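Local coordinates for DegV family protein (Eubacterium eligens, PDB 3FDJ) that is of unknown function but probably binds a fatty acid between its two domains, as other members of the DegV family do, at residues D9-I14 against P120-I125; K23-T28 against A61-D66; I83-S88 against V112-S117; T153-S158 against G188-H193. All coordinates share one frame; numbering follows the deposited sequence.

Contact 1. Residues D9-I14 against P120-I125; sequences DSACDI and PQMRII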
loop_
_atom_site.group_PDB
_atom_site.type_symbol
_atom_site.label_atom_id
_atom_site.label_comp_id
_atom_site.label_asym_id
_atom_site.label_seq_id
_atom_site.Cartn_x
_atom_site.Cartn_y
_atom_site.Cartn_z
ATOM N N ASP A 9 -6.658 4.002 4.722
ATOM C CA ASP A 9 -7.445 3.384 3.688
ATOM C C ASP A 9 -7.017 1.928 3.435
ATOM O O ASP A 9 -5.909 1.495 3.790
ATOM C CB ASP A 9 -7.476 4.208 2.425
ATOM C CG ASP A 9 -6.170 4.239 1.738
ATOM O OD1 ASP A 9 -5.727 3.146 1.267
ATOM O OD2 ASP A 9 -5.602 5.357 1.623
ATOM N N SER A 10 -7.921 1.190 2.802
ATOM C CA SER A 10 -7.772 -0.255 2.620
ATOM C C SER A 10 -6.625 -0.652 1.674
ATOM O O SER A 10 -6.291 -1.828 1.588
ATOM C CB SER A 10 -9.101 -0.851 2.130
ATOM O OG SER A 10 -9.395 -0.442 0.799
ATOM N N ALA A 11 -6.004 0.318 1.002
ATOM C CA ALA A 11 -4.766 0.046 0.250
ATOM C C ALA A 11 -3.621 -0.404 1.164
ATOM O O ALA A 11 -2.606 -0.879 0.655
ATOM C CB ALA A 11 -4.343 1.236 -0.569
ATOM N N CYS A 12 -3.773 -0.264 2.482
ATOM C CA CYS A 12 -2.765 -0.761 3.426
ATOM C C CYS A 12 -2.783 -2.287 3.587
ATOM O O CYS A 12 -1.881 -2.854 4.198
ATOM C CB CYS A 12 -2.919 -0.087 4.784
ATOM S SG CYS A 12 -4.323 -0.641 5.711
ATOM N N ASP A 13 -3.817 -2.934 3.042
ATOM C CA ASP A 13 -3.969 -4.412 3.004
ATOM C C ASP A 13 -4.309 -5.072 4.356
ATOM O O ASP A 13 -4.527 -6.289 4.393
ATOM C CB ASP A 13 -2.725 -5.131 2.418
ATOM C CG ASP A 13 -2.294 -4.601 1.036
ATOM O OD1 ASP A 13 -3.148 -4.562 0.118
ATOM O OD2 ASP A 13 -1.078 -4.278 0.865
ATOM N N ILE A 14 -4.366 -4.306 5.446
ATOM C CA ILE A 14 -4.568 -4.885 6.782
ATOM C C ILE A 14 -5.836 -4.341 7.410
ATOM O O ILE A 14 -6.337 -3.277 7.010
ATOM C CB ILE A 14 -3.351 -4.691 7.718
ATOM C CG1 ILE A 14 -3.028 -3.214 7.949
ATOM C CG2 ILE A 14 -2.139 -5.384 7.107
ATOM C CD1 ILE A 14 -2.101 -2.941 9.129
ATOM N N PRO A 120 2.530 -2.137 1.354
ATOM C CA PRO A 120 3.443 -2.388 2.450
ATOM C C PRO A 120 4.163 -1.168 2.985
ATOM O O PRO A 120 4.595 -1.187 4.134
ATOM C CB PRO A 120 4.434 -3.415 1.873
ATOM C CG PRO A 120 4.330 -3.262 0.416
ATOM C CD PRO A 120 2.872 -2.935 0.177
ATOM N N GLN A 121 4.304 -0.116 2.180
ATOM C CA GLN A 121 4.894 1.123 2.696
ATOM C C GLN A 121 3.944 1.817 3.684
ATOM O O GLN A 121 4.390 2.332 4.723
ATOM C CB GLN A 121 5.337 2.038 1.541
ATOM C CG GLN A 121 6.232 3.241 1.964
ATOM C CD GLN A 121 7.173 3.745 0.857
ATOM O OE1 GLN A 121 6.982 3.467 -0.325
ATOM N NE2 GLN A 121 8.162 4.561 1.242
HETATM N N MSE A 122 2.649 1.801 3.380
HETATM C CA MSE A 122 1.613 2.277 4.324
HETATM C C MSE A 122 1.667 1.433 5.592
HETATM O O MSE A 122 1.626 1.979 6.698
HETATM C CB MSE A 122 0.201 2.219 3.707
HETATM C CG MSE A 122 0.024 3.137 2.516
HETATM SE SE MSE A 122 -1.703 2.914 1.719
HETATM C CE MSE A 122 -2.816 3.582 3.235
ATOM N N ARG A 123 1.812 0.111 5.445
ATOM C CA ARG A 123 1.964 -0.749 6.625
ATOM C C ARG A 123 3.160 -0.373 7.491
ATOM O O ARG A 123 3.028 -0.286 8.715
ATOM C CB ARG A 123 2.011 -2.239 6.256
ATOM C CG ARG A 123 2.067 -3.100 7.460
ATOM C CD ARG A 123 1.942 -4.556 7.128
ATOM N NE ARG A 123 2.022 -5.307 8.369
ATOM C CZ ARG A 123 1.539 -6.533 8.548
ATOM N NH1 ARG A 123 0.928 -7.204 7.558
ATOM N NH2 ARG A 123 1.645 -7.080 9.752
ATOM N N ILE A 124 4.318 -0.150 6.865
ATOM C CA ILE A 124 5.519 0.251 7.601
ATOM C C ILE A 124 5.307 1.579 8.349
ATOM O O ILE A 124 5.739 1.739 9.488
ATOM C CB ILE A 124 6.759 0.268 6.675
ATOM C CG1 ILE A 124 7.198 -1.171 6.406
ATOM C CG2 ILE A 124 7.923 1.049 7.292
ATOM C CD1 ILE A 124 8.482 -1.331 5.557
ATOM N N ILE A 125 4.661 2.532 7.707
ATOM C CA ILE A 125 4.327 3.796 8.371
ATOM C C ILE A 125 3.440 3.544 9.611
ATOM O O ILE A 125 3.732 4.023 10.703
ATOM C CB ILE A 125 3.671 4.782 7.386
ATOM C CG1 ILE A 125 4.697 5.188 6.329
ATOM C CG2 ILE A 125 3.125 6.018 8.119
ATOM C CD1 ILE A 125 4.112 5.896 5.094
#
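The side chain of M122, deposited as selenomethionine, lies against the turn D9-C12. Its SE is 3.9 Å from A11 CB and just as near to C12 N. The chain bends at chi3 (65°), which swings CE round to D9. There CE comes to 3.5 Å from D9 OD1, and the two side chains cross at about a right angle. CE also touches C12 CB, at 4.0 Å. The backbones come nearest at C12 and M122, with CA atoms 5.4 Å apart.

The D9 carboxylate is held by its own turn and by I83. OD1 uses its anti lone pair to accept from A11 N at 2.9 Å, an Asx turn. OD2 accepts from the backbone N of I83. The selenomethionine methyl therefore meets a carboxylate whose two oxygens each accept a backbone N-H.

A second patch lies at R123. Its chain is extended from CG to NE, and I14 crosses it at about a right angle. I14 CG2 reaches NH1 at 3.6 Å, oblique to the guanidinium. E127 makes a salt bridge with R123 NE, and Y256 adds a cation-pi contact.

The segments meet through van der Waals contacts. They join the loop after the parallel strand 5-9 to the first turn of helix 120-134, an alpha/beta arrangement near the centre of the chain.

Contact 2. Residues K23-T28 against A61-D66; sequences KAVPLT and ACPGID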
loop_
_atom_site.group_PDB
_atom_site.type_symbol
_atom_site.label_atom_id
_atom_site.label_comp_id
_atom_site.label_asym_id
_atom_site.label_seq_id
_atom_site.Cartn_x
_atom_site.Cartn_y
_atom_site.Cartn_z
ATOM N N LYS A 23 -8.393 1.303 12.440
ATOM C CA LYS A 23 -9.504 1.079 11.540
ATOM C C LYS A 23 -9.123 1.312 10.086
ATOM O O LYS A 23 -8.597 2.388 9.742
ATOM C CB LYS A 23 -10.629 2.040 11.910
ATOM C CG LYS A 23 -11.896 1.731 11.223
ATOM C CD LYS A 23 -12.543 0.494 11.811
ATOM C CE LYS A 23 -13.661 -0.013 10.942
ATOM N NZ LYS A 23 -14.839 0.889 11.063
ATOM N N ALA A 24 -9.413 0.322 9.240
ATOM C CA ALA A 24 -9.246 0.458 7.789
ATOM C C ALA A 24 -10.532 0.989 7.154
ATOM O O ALA A 24 -11.634 0.614 7.561
ATOM C CB ALA A 24 -8.837 -0.889 7.150
ATOM N N VAL A 25 -10.384 1.866 6.172
ATOM C CA VAL A 25 -11.495 2.477 5.478
ATOM C C VAL A 25 -11.509 2.007 4.014
ATOM O O VAL A 25 -10.588 2.290 3.249
ATOM C CB VAL A 25 -11.418 4.000 5.554
ATOM C CG1 VAL A 25 -12.691 4.608 4.966
ATOM C CG2 VAL A 25 -11.232 4.449 7.037
ATOM N N PRO A 26 -12.544 1.264 3.628
ATOM C CA PRO A 26 -12.555 0.596 2.331
ATOM C C PRO A 26 -12.672 1.503 1.131
ATOM O O PRO A 26 -13.506 2.404 1.113
ATOM C CB PRO A 26 -13.806 -0.281 2.384
ATOM C CG PRO A 26 -14.411 -0.104 3.648
ATOM C CD PRO A 26 -13.718 0.910 4.447
ATOM N N LEU A 27 -11.840 1.234 0.127
ATOM C CA LEU A 27 -12.077 1.698 -1.230
ATOM C C LEU A 27 -13.016 0.702 -1.918
ATOM O O LEU A 27 -13.271 -0.391 -1.391
ATOM C CB LEU A 27 -10.749 1.841 -1.991
ATOM C CG LEU A 27 -10.030 3.183 -1.719
ATOM C CD1 LEU A 27 -9.205 3.072 -0.477
ATOM C CD2 LEU A 27 -9.162 3.667 -2.906
ATOM N N THR A 28 -13.497 1.068 -3.105
ATOM C CA THR A 28 -14.453 0.262 -3.844
ATOM C C THR A 28 -13.968 0.073 -5.274
ATOM O O THR A 28 -13.519 1.027 -5.901
ATOM C CB THR A 28 -15.839 0.913 -3.849
ATOM O OG1 THR A 28 -16.303 1.060 -2.496
ATOM C CG2 THR A 28 -16.839 0.067 -4.658
ATOM N N ALA A 61 -12.845 3.703 -6.607
ATOM C CA ALA A 61 -13.310 4.942 -5.988
ATOM C C ALA A 61 -12.734 5.068 -4.589
ATOM O O ALA A 61 -12.630 4.075 -3.864
ATOM C CB ALA A 61 -14.824 4.953 -5.921
ATOM N N CYS A 62 -12.414 6.299 -4.194
ATOM C CA CYS A 62 -11.928 6.552 -2.833
ATOM C C CYS A 62 -13.107 6.495 -1.842
ATOM O O CYS A 62 -14.284 6.471 -2.260
ATOM C CB CYS A 62 -11.213 7.894 -2.781
ATOM S SG CYS A 62 -12.314 9.252 -2.953
ATOM N N PRO A 63 -12.823 6.463 -0.525
ATOM C CA PRO A 63 -13.936 6.391 0.429
ATOM C C PRO A 63 -14.730 7.694 0.520
ATOM O O PRO A 63 -14.181 8.770 0.302
ATOM C CB PRO A 63 -13.231 6.158 1.771
ATOM C CG PRO A 63 -11.851 5.673 1.414
ATOM C CD PRO A 63 -11.522 6.399 0.153
ATOM N N GLY A 64 -16.004 7.577 0.862
ATOM C CA GLY A 64 -16.830 8.745 1.133
ATOM C C GLY A 64 -16.451 9.435 2.430
ATOM O O GLY A 64 -15.885 8.825 3.345
ATOM N N ILE A 65 -16.778 10.722 2.514
ATOM C CA ILE A 65 -16.526 11.461 3.750
ATOM C C ILE A 65 -17.186 10.774 4.944
ATOM O O ILE A 65 -16.591 10.729 6.035
ATOM C CB ILE A 65 -16.929 12.965 3.614
ATOM C CG1 ILE A 65 -15.920 13.658 2.661
ATOM C CG2 ILE A 65 -16.993 13.633 5.027
ATOM C CD1 ILE A 65 -16.280 15.074 2.092
ATOM N N ASP A 66 -18.381 10.221 4.750
ATOM C CA ASP A 66 -19.097 9.523 5.825
ATOM C C ASP A 66 -18.329 8.306 6.368
ATOM O O ASP A 66 -18.316 8.067 7.576
ATOM C CB ASP A 66 -20.498 9.080 5.370
ATOM C CG ASP A 66 -21.496 10.231 5.304
ATOM O OD1 ASP A 66 -21.325 11.230 6.035
ATOM O OD2 ASP A 66 -22.461 10.135 4.519
#
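T28 and A61 form an antiparallel, hydrogen-bonded pair. T28 N donates to A61 O at 3.2 Å, nearly straight at 165°. A61 N donates back to T28 O at 2.8 Å, with a more bent angle of 145°. This bridge is part of the pairing of strand 21-30 with the short strand 59-61. Both side chains of the pair stand on the same face of the sheet.

The remaining contacts are apolar or run against a carbonyl. P63 carries most of them, its CB directed toward the other segment. That CB meets V25 CG1 at 3.6 Å, and the two side chains cross at about a right angle. V25 CG1 is anti to the backbone N (chi1 -173°), which brings this branch to the ring. P63 CG lies 3.7 Å from P26 O. P63 CD lies 4.0 Å from L27 CG. L27 also packs on the backbone of the other segment: its CB is 3.5 Å from A61 O, and its CD2 is 4.0 Å from C62 CA. L27 thus sits beside the bridge, between A61 O and the P63 ring.

G64 then takes the N-cap position of helix 65-72. W68 of that helix touches both V25 and P63. T90 of helix 90-102 touches L27 and C62. On the sheet itself, V25 bonds through its backbone to A8 of strand 5-9 and to S10. P26 and T28 rest on C37 and E35 of strand 35-37.

Contact 3. Residues I83-S88 against V112-S117; sequences ITAGMS and VIDSKS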
loop_
_atom_site.group_PDB
_atom_site.type_symbol
_atom_site.label_atom_id
_atom_site.label_comp_id
_atom_site.label_asym_id
_atom_site.label_seq_id
_atom_site.Cartn_x
_atom_site.Cartn_y
_atom_site.Cartn_z
ATOM N N ILE A 83 -3.118 6.260 0.757
ATOM C CA ILE A 83 -2.438 5.968 -0.498
ATOM C C ILE A 83 -2.033 7.302 -1.151
ATOM O O ILE A 83 -2.660 8.349 -0.927
ATOM C CB ILE A 83 -3.365 5.106 -1.393
ATOM C CG1 ILE A 83 -2.739 4.775 -2.773
ATOM C CG2 ILE A 83 -4.687 5.790 -1.553
ATOM C CD1 ILE A 83 -3.443 3.604 -3.457
ATOM N N THR A 84 -0.953 7.257 -1.922
ATOM C CA THR A 84 -0.389 8.419 -2.576
ATOM C C THR A 84 -1.402 9.394 -3.192
ATOM O O THR A 84 -2.292 9.033 -3.990
ATOM C CB THR A 84 0.640 8.000 -3.650
ATOM O OG1 THR A 84 1.103 9.173 -4.323
ATOM C CG2 THR A 84 0.043 7.003 -4.652
ATOM N N ALA A 85 -1.238 10.656 -2.817
ATOM C CA ALA A 85 -2.015 11.730 -3.412
ATOM C C ALA A 85 -1.648 11.897 -4.885
ATOM O O ALA A 85 -2.373 12.531 -5.646
ATOM C CB ALA A 85 -1.766 13.026 -2.654
ATOM N N GLY A 86 -0.525 11.321 -5.289
ATOM C CA GLY A 86 -0.075 11.384 -6.662
ATOM C C GLY A 86 -0.856 10.499 -7.603
ATOM O O GLY A 86 -0.740 10.669 -8.829
HETATM N N MSE A 87 -1.609 9.529 -7.082
HETATM C CA MSE A 87 -2.379 8.625 -7.937
HETATM C C MSE A 87 -3.840 8.419 -7.580
HETATM O O MSE A 87 -4.548 7.671 -8.270
HETATM C CB MSE A 87 -1.661 7.297 -7.984
HETATM C CG MSE A 87 -0.286 7.518 -8.586
HETATM SE SE MSE A 87 0.200 6.066 -9.628
HETATM C CE MSE A 87 0.640 5.219 -8.015
ATOM N N SER A 88 -4.305 9.108 -6.540
ATOM C CA SER A 88 -5.635 8.869 -6.022
ATOM C C SER A 88 -6.166 10.106 -5.334
ATOM O O SER A 88 -5.409 10.845 -4.717
ATOM C CB SER A 88 -5.578 7.724 -5.016
ATOM O OG SER A 88 -6.803 7.508 -4.346
ATOM N N VAL A 112 -3.313 13.912 8.710
ATOM C CA VAL A 112 -3.453 13.051 7.535
ATOM C C VAL A 112 -2.073 12.962 6.880
ATOM O O VAL A 112 -1.468 13.997 6.571
ATOM C CB VAL A 112 -4.493 13.556 6.549
ATOM C CG1 VAL A 112 -4.617 12.576 5.380
ATOM C CG2 VAL A 112 -5.880 13.779 7.218
ATOM N N ILE A 113 -1.605 11.722 6.716
ATOM C CA ILE A 113 -0.289 11.406 6.136
ATOM C C ILE A 113 -0.478 10.862 4.728
ATOM O O ILE A 113 -1.030 9.778 4.532
ATOM C CB ILE A 113 0.494 10.370 6.970
ATOM C CG1 ILE A 113 0.668 10.843 8.407
ATOM C CG2 ILE A 113 1.866 10.074 6.302
ATOM C CD1 ILE A 113 1.183 9.746 9.329
ATOM N N ASP A 114 -0.037 11.643 3.747
ATOM C CA ASP A 114 0.084 11.160 2.376
ATOM C C ASP A 114 1.300 10.248 2.391
ATOM O O ASP A 114 2.418 10.713 2.567
ATOM C CB ASP A 114 0.315 12.330 1.424
ATOM C CG ASP A 114 0.643 11.891 -0.012
ATOM O OD1 ASP A 114 0.525 10.698 -0.328
ATOM O OD2 ASP A 114 1.044 12.774 -0.799
ATOM N N SER A 115 1.080 8.954 2.231
ATOM C CA SER A 115 2.186 7.994 2.268
ATOM C C SER A 115 3.121 8.124 1.092
ATOM O O SER A 115 4.212 7.567 1.152
ATOM C CB SER A 115 1.678 6.558 2.307
ATOM O OG SER A 115 1.044 6.184 1.092
ATOM N N LYS A 116 2.682 8.790 0.013
ATOM C CA LYS A 116 3.442 8.847 -1.234
ATOM C C LYS A 116 3.676 7.433 -1.797
ATOM O O LYS A 116 4.566 7.209 -2.610
ATOM C CB LYS A 116 4.769 9.566 -1.025
ATOM C CG LYS A 116 4.670 10.920 -0.329
ATOM C CD LYS A 116 6.077 11.515 -0.264
ATOM C CE LYS A 116 6.190 12.739 0.588
ATOM N NZ LYS A 116 7.570 13.300 0.428
ATOM N N SER A 117 2.841 6.496 -1.389
ATOM C CA SER A 117 3.003 5.126 -1.785
ATOM C C SER A 117 1.705 4.328 -1.595
ATOM O O SER A 117 0.612 4.854 -1.792
ATOM C CB SER A 117 4.159 4.536 -0.966
ATOM O OG SER A 117 4.590 3.276 -1.482
HETATM O O HOH W 1 2.116 11.780 -3.101
#
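D114 heads an Asx turn, and its OD1 also bonds A85 in the loop after the parallel strand 77-82. D114 CG stands anti to its backbone N (chi1 172°). OD1 accepts from K116 N at 2.9 Å, which closes the turn. It also accepts from A85 N across the contact at 3.1 Å, with an N-H...O angle of 159°. The two donors arrive from opposite faces of the carboxylate plane, each well out of it. OD2 has different company. It lies 3.4 Å from A85 CB and accepts from a water at 2.7 Å. The same water donates to T84 OG1.

T84 is tied at both ends. Its backbone N donates to S117 O at 2.9 Å. Its OG1 accepts from G86 N at 2.9 Å, an ST turn, and is further bonded to G194 O. T84 CB presses on the peptide of the other segment, 3.6 Å from K116 C. A second ST turn runs from S117 N to S115 OG, which also bonds T82 O. In one of its two conformers, I83 places CG1 3.5 Å from S117 O.

Three side-chain turns therefore lie where the two loops meet, beside the neighbouring strands 77-82 and 109-114. The chemistry is mostly side-chain oxygen to backbone N-H, with T84, D114 and S115 supplying the oxygens. It implies that the rotation of the D114 carboxylate is probably fixed by two backbone donors and a water.

Contact 4. Residues T153-S158 against G188-H193; sequences TRLFCS and GTASSH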
loop_
_atom_site.group_PDB
_atom_site.type_symbol
_atom_site.label_atom_id
_atom_site.label_comp_id
_atom_site.label_asym_id
_atom_site.label_seq_id
_atom_site.Cartn_x
_atom_site.Cartn_y
_atom_site.Cartn_z
ATOM N N THR A 153 12.443 4.997 3.834
ATOM C CA THR A 153 11.661 3.829 3.421
ATOM C C THR A 153 11.522 3.840 1.886
ATOM O O THR A 153 11.552 4.906 1.278
ATOM C CB THR A 153 10.240 3.762 4.075
ATOM O OG1 THR A 153 9.439 4.862 3.625
ATOM C CG2 THR A 153 10.321 3.777 5.613
ATOM N N ARG A 154 11.383 2.657 1.278
ATOM C CA ARG A 154 11.244 2.510 -0.155
ATOM C C ARG A 154 10.230 1.437 -0.474
ATOM O O ARG A 154 9.934 0.587 0.369
ATOM C CB ARG A 154 12.561 2.105 -0.790
ATOM C CG ARG A 154 13.653 3.177 -0.723
ATOM C CD ARG A 154 13.357 4.427 -1.571
ATOM N NE ARG A 154 13.139 4.104 -2.979
ATOM C CZ ARG A 154 14.074 3.932 -3.909
ATOM N NH1 ARG A 154 15.365 4.082 -3.628
ATOM N NH2 ARG A 154 13.703 3.637 -5.164
ATOM N N LEU A 155 9.728 1.471 -1.700
ATOM C CA LEU A 155 8.839 0.450 -2.203
ATOM C C LEU A 155 9.293 -0.019 -3.570
ATOM O O LEU A 155 9.637 0.794 -4.430
ATOM C CB LEU A 155 7.403 0.977 -2.300
ATOM C CG LEU A 155 6.375 -0.008 -2.876
ATOM C CD1 LEU A 155 5.031 0.158 -2.151
ATOM C CD2 LEU A 155 6.209 0.156 -4.363
ATOM N N PHE A 156 9.240 -1.327 -3.780
ATOM C CA PHE A 156 9.456 -1.912 -5.089
ATOM C C PHE A 156 8.328 -2.886 -5.386
ATOM O O PHE A 156 7.729 -3.477 -4.461
ATOM C CB PHE A 156 10.801 -2.640 -5.143
ATOM C CG PHE A 156 11.979 -1.750 -4.919
ATOM C CD1 PHE A 156 12.469 -0.943 -5.953
ATOM C CD2 PHE A 156 12.582 -1.672 -3.669
ATOM C CE1 PHE A 156 13.534 -0.081 -5.736
ATOM C CE2 PHE A 156 13.663 -0.824 -3.463
ATOM C CZ PHE A 156 14.132 -0.024 -4.488
ATOM N N CYS A 157 8.036 -3.078 -6.666
ATOM C CA CYS A 157 7.001 -4.014 -7.050
ATOM C C CYS A 157 7.429 -4.786 -8.283
ATOM O O CYS A 157 8.298 -4.348 -9.022
ATOM C CB CYS A 157 5.672 -3.305 -7.286
ATOM S SG CYS A 157 5.692 -2.129 -8.603
ATOM N N SER A 158 6.823 -5.942 -8.471
ATOM C CA SER A 158 6.935 -6.685 -9.720
ATOM C C SER A 158 5.541 -7.126 -10.147
ATOM O O SER A 158 4.859 -7.867 -9.419
ATOM C CB SER A 158 7.853 -7.884 -9.534
ATOM O OG SER A 158 8.032 -8.551 -10.775
ATOM N N GLY A 188 8.832 -1.982 -10.670
ATOM C CA GLY A 188 8.623 -0.567 -10.396
ATOM C C GLY A 188 9.078 -0.151 -9.014
ATOM O O GLY A 188 9.426 -0.987 -8.160
ATOM N N THR A 189 9.119 1.157 -8.815
ATOM C CA THR A 189 9.304 1.736 -7.491
ATOM C C THR A 189 8.343 2.902 -7.309
ATOM O O THR A 189 7.837 3.471 -8.283
ATOM C CB THR A 189 10.784 2.167 -7.275
ATOM O OG1 THR A 189 11.004 2.536 -5.903
ATOM C CG2 THR A 189 11.179 3.312 -8.207
ATOM N N ALA A 190 8.067 3.249 -6.052
ATOM C CA ALA A 190 7.332 4.479 -5.761
ATOM C C ALA A 190 8.292 5.649 -5.971
ATOM O O ALA A 190 9.387 5.695 -5.380
ATOM C CB ALA A 190 6.757 4.444 -4.327
ATOM N N SER A 191 7.911 6.585 -6.847
ATOM C CA SER A 191 8.766 7.737 -7.166
ATOM C C SER A 191 8.701 8.791 -6.060
ATOM O O SER A 191 7.841 8.753 -5.176
ATOM C CB SER A 191 8.329 8.390 -8.475
ATOM O OG SER A 191 7.180 9.196 -8.262
ATOM N N SER A 192 9.601 9.759 -6.154
ATOM C CA SER A 192 9.603 10.892 -5.254
ATOM C C SER A 192 8.317 11.728 -5.372
ATOM O O SER A 192 8.019 12.519 -4.481
ATOM C CB SER A 192 10.813 11.780 -5.547
ATOM O OG SER A 192 10.611 12.452 -6.784
ATOM N N HIS A 193 7.574 11.567 -6.467
ATOM C CA HIS A 193 6.279 12.239 -6.650
ATOM C C HIS A 193 5.088 11.383 -6.277
ATOM O O HIS A 193 3.943 11.765 -6.560
ATOM C CB HIS A 193 6.114 12.669 -8.111
ATOM C CG HIS A 193 7.254 13.483 -8.618
ATOM N ND1 HIS A 193 7.469 14.785 -8.222
ATOM C CD2 HIS A 193 8.262 13.174 -9.468
ATOM C CE1 HIS A 193 8.555 15.252 -8.813
ATOM N NE2 HIS A 193 9.057 14.294 -9.572
HETATM O O HOH W 2 10.217 4.095 -3.251
#
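G188 faces C157 in an antiparallel, hydrogen-bonded pair. C157 N donates to G188 O and G188 N to C157 O, both at 2.9 Å. C157 SG is 3.8 Å from G188 CA, beside the glycine backbone.

T189 pairs with F156, a non-hydrogen-bonded pair whose side chains lie side by side and point the same way. T189 OG1 is anti to the backbone N (chi1 -171°). From there it donates to L155 O at 2.7 Å and accepts from R154 NH2 at 3.0 Å, so the hydroxyl is engaged both as donor and as acceptor. The arginine chain is bent at chi2 and chi3, and OG1 lies near the guanidinium plane. F156 CZ sits 3.7 Å above one guanidinium face, offset toward its rim.

Strands 153-159 and 184-190 are neighbours inside the second six-stranded mixed sheet. E197 of strand 196-203 continues it beyond T189.

L155 O also receives a weak bond from A190 N, at 3.3 Å. A water accepts from R154 NE and L155 N and donates to A190 O. L155 CB meets A190 CB at 4.1 Å on the face away from T189. There both side chains touch S117 and Q121, and a hexaethylene glycol, probably from the crystallisation liquor, lies near L155.

How the contacts relate
Contacts 1 and 4 are buried; contacts 2 and 3 are partly buried. Contacts 1, 2 and 3 gather round the first sheet, with its loops and helices, while contact 4 lies in the second. Contact 1 is the most central, and it touches each of the others. S10 reaches the backbone of 23-28, M122 packs on S115, and Q121 bonds to T153. Contacts 2 and 4 lie on opposite sides of the chain's centre, with centres about 23 Å apart. Both pair strands, and contact 4 adds a hydroxyl and an arginine to its backbone bonds. Contact 3 rests on polar turns, contact 1 on van der Waals packing. S117 of contact 3 packs on L155 and A190 of contact 4.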